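Probable ATP-dependent kinase TDA10 (PDB 1ODF) is a probable ATP-dependent kinase of the GLYK family whose substrate is not yet known. Local coordinates at residues F73-E78 / T101-L106. Sequence-based numbering, arbitrary orientation.
Sequences FYLTHE and THDMKL. With SO4 (sulfate ion), chain C.
The Tyr74 ring overlaps the rim of the His102 imidazole. The two planes are 16° from parallel, but the rings are slid apart and barely overlap. Tyr74 CD2 sits over one imidazole face, and Tyr74 CE2 lies 3.4 Å from His102 NE2. His102 NE2 is hydrogen-bonded to Asp71 and ND1 to Tyr192 OH, and these two bonds fix the turn of the ring. The phenol OH of Tyr74 donates at 3.0 Å to O2 of a sulfate probably taken up from the crystallisation liquor, and Arg96 binds the same ion. An alanine in place of Tyr74 would probably leave that His102 face without the ring atoms that cover it and the sulfate without the phenol bond.

Two backbone bonds hold the two segments together in a single beta bridge between Tyr74 and His102. Asp103 N reaches Phe73 O at 2.7 Å, nearly straight, and Leu75 N meets Thr101 O at 3.1 Å. Leu75 CG is anti to its own carbonyl carbon (chi1 -68°), which sets the branch against Thr101 O and lets CD2 pack 3.6 Å from Asp103 CA. Phe73 CE2 touches Leu106 CD2 at 4.2 Å.

Asp103 is the N-cap of helix 104-114. Its OD2 accepts from Leu106 N at 3.2 Å, from above the carboxylate plane. Its OD1 pairs with Arg142 and also takes a water that bridges to Thr76 N.

Tyr74 lies about 7 Å, side chain to side chain, from Gln40 of the predicted ATP-binding P-loop. The bridge joins the lead-ins to helices 77-86 and 104-114, with Phe73 and Leu106 packed on strand 125-132 and Leu75 on helix 77-86.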
loop_
_atom_site.group_PDB
_atom_site.type_symbol
_atom_site.label_atom_id
_atom_site.label_comp_id
_atom_site.label_asym_id
_atom_site.label_seq_id
_atom_site.Cartn_x
_atom_site.Cartn_y
_atom_site.Cartn_z
ATOM N N PHE A 73 3.228 -1.006 -9.586
ATOM C CA PHE A 73 2.726 -0.081 -10.600
ATOM C C PHE A 73 3.487 1.230 -10.727
ATOM O O PHE A 73 2.939 2.212 -11.229
ATOM C CB PHE A 73 1.241 0.232 -10.353
ATOM C CG PHE A 73 0.318 -0.913 -10.648
ATOM C CD1 PHE A 73 0.168 -1.960 -9.743
ATOM C CD2 PHE A 73 -0.394 -0.954 -11.845
ATOM C CE1 PHE A 73 -0.681 -3.037 -10.027
ATOM C CE2 PHE A 73 -1.244 -2.024 -12.140
ATOM C CZ PHE A 73 -1.385 -3.065 -11.227
ATOM N N TYR A 74 4.735 1.265 -10.265
ATOM C CA TYR A 74 5.539 2.486 -10.393
ATOM C C TYR A 74 5.629 2.858 -11.878
ATOM O O TYR A 74 5.509 2.001 -12.768
ATOM C CB TYR A 74 6.965 2.270 -9.859
ATOM C CG TYR A 74 7.185 2.572 -8.384
ATOM C CD1 TYR A 74 8.066 1.802 -7.624
ATOM C CD2 TYR A 74 6.561 3.649 -7.763
ATOM C CE1 TYR A 74 8.322 2.097 -6.287
ATOM C CE2 TYR A 74 6.813 3.957 -6.418
ATOM C CZ TYR A 74 7.694 3.179 -5.685
ATOM O OH TYR A 74 7.952 3.472 -4.352
ATOM N N LEU A 75 5.833 4.141 -12.144
ATOM C CA LEU A 75 5.976 4.617 -13.513
ATOM C C LEU A 75 7.227 3.985 -14.122
ATOM O O LEU A 75 8.127 3.562 -13.390
ATOM C CB LEU A 75 6.139 6.133 -13.519
ATOM C CG LEU A 75 4.897 6.905 -13.099
ATOM C CD1 LEU A 75 5.267 8.363 -12.864
ATOM C CD2 LEU A 75 3.813 6.757 -14.179
ATOM N N THR A 76 7.280 3.899 -15.449
ATOM C CA THR A 76 8.468 3.358 -16.093
ATOM C C THR A 76 9.570 4.364 -15.775
ATOM O O THR A 76 9.291 5.551 -15.559
ATOM C CB THR A 76 8.306 3.276 -17.616
ATOM O OG1 THR A 76 7.917 4.558 -18.125
ATOM C CG2 THR A 76 7.262 2.232 -17.983
ATOM N N HIS A 77 10.816 3.904 -15.733
ATOM C CA HIS A 77 11.917 4.810 -15.426
ATOM C C HIS A 77 11.816 6.066 -16.280
ATOM O O HIS A 77 12.049 7.174 -15.800
ATOM C CB HIS A 77 13.261 4.115 -15.653
ATOM C CG HIS A 77 14.443 5.001 -15.418
ATOM N ND1 HIS A 77 14.987 5.797 -16.403
ATOM C CD2 HIS A 77 15.173 5.237 -14.300
ATOM C CE1 HIS A 77 15.998 6.485 -15.904
ATOM N NE2 HIS A 77 16.132 6.165 -14.630
ATOM N N GLU A 78 11.438 5.880 -17.541
ATOM C CA GLU A 78 11.307 6.987 -18.475
ATOM C C GLU A 78 10.204 7.965 -18.092
ATOM O O GLU A 78 10.392 9.179 -18.159
ATOM C CB GLU A 78 11.040 6.462 -19.884
ATOM C CG GLU A 78 11.103 7.550 -20.929
ATOM C CD GLU A 78 12.467 8.213 -20.951
ATOM O OE1 GLU A 78 12.573 9.369 -21.419
ATOM O OE2 GLU A 78 13.439 7.567 -20.499
ATOM N N THR A 101 3.716 8.979 -8.303
ATOM C CA THR A 101 4.819 8.316 -8.984
ATOM C C THR A 101 4.414 6.938 -9.503
ATOM O O THR A 101 5.271 6.127 -9.872
ATOM C CB THR A 101 6.049 8.157 -8.053
ATOM O OG1 THR A 101 5.704 7.339 -6.927
ATOM C CG2 THR A 101 6.529 9.522 -7.569
ATOM N N HIS A 102 3.110 6.672 -9.523
ATOM C CA HIS A 102 2.613 5.398 -10.028
ATOM C C HIS A 102 1.857 5.582 -11.341
ATOM O O HIS A 102 1.320 6.650 -11.622
ATOM C CB HIS A 102 1.688 4.720 -9.008
ATOM C CG HIS A 102 2.387 4.273 -7.765
ATOM N ND1 HIS A 102 2.538 5.084 -6.661
ATOM C CD2 HIS A 102 2.996 3.102 -7.461
ATOM C CE1 HIS A 102 3.205 4.430 -5.729
ATOM N NE2 HIS A 102 3.496 3.226 -6.189
ATOM N N ASP A 103 1.813 4.521 -12.139
ATOM C CA ASP A 103 1.131 4.550 -13.425
ATOM C C ASP A 103 -0.365 4.282 -13.239
ATOM O O ASP A 103 -0.806 3.132 -13.241
ATOM C CB ASP A 103 1.758 3.500 -14.346
ATOM C CG ASP A 103 1.316 3.649 -15.785
ATOM O OD1 ASP A 103 1.954 3.029 -16.659
ATOM O OD2 ASP A 103 0.332 4.380 -16.036
ATOM N N MET A 104 -1.137 5.355 -13.087
ATOM C CA MET A 104 -2.577 5.243 -12.866
ATOM C C MET A 104 -3.341 4.715 -14.065
ATOM O O MET A 104 -4.308 3.967 -13.907
ATOM C CB MET A 104 -3.162 6.596 -12.458
ATOM C CG MET A 104 -2.447 7.242 -11.285
ATOM S SD MET A 104 -2.150 6.058 -9.951
ATOM C CE MET A 104 -3.848 5.771 -9.366
ATOM N N LYS A 105 -2.915 5.102 -15.263
ATOM C CA LYS A 105 -3.590 4.651 -16.473
ATOM C C LYS A 105 -3.538 3.139 -16.534
ATOM O O LYS A 105 -4.536 2.480 -16.841
ATOM C CB LYS A 105 -2.926 5.250 -17.716
ATOM C CG LYS A 105 -3.913 5.899 -18.688
ATOM C CD LYS A 105 -4.819 6.899 -17.964
ATOM C CE LYS A 105 -5.763 7.629 -18.917
ATOM N NZ LYS A 105 -5.042 8.568 -19.832
ATOM N N LEU A 106 -2.366 2.596 -16.218
ATOM C CA LEU A 106 -2.158 1.161 -16.232
ATOM C C LEU A 106 -2.999 0.495 -15.140
ATOM O O LEU A 106 -3.549 -0.582 -15.346
ATOM C CB LEU A 106 -0.674 0.845 -16.013
ATOM C CG LEU A 106 -0.133 -0.455 -16.625
ATOM C CD1 LEU A 106 1.279 -0.711 -16.114
ATOM C CD2 LEU A 106 -1.031 -1.627 -16.269
HETATM S S SO4 C . 11.371 2.643 -2.518
HETATM O O1 SO4 C . 11.815 4.047 -2.582
HETATM O O2 SO4 C . 10.597 2.325 -3.726
HETATM O O3 SO4 C . 12.542 1.751 -2.425
HETATM O O4 SO4 C . 10.523 2.453 -1.328
HETATM O O HOH W 1 4.691 4.385 -16.837
#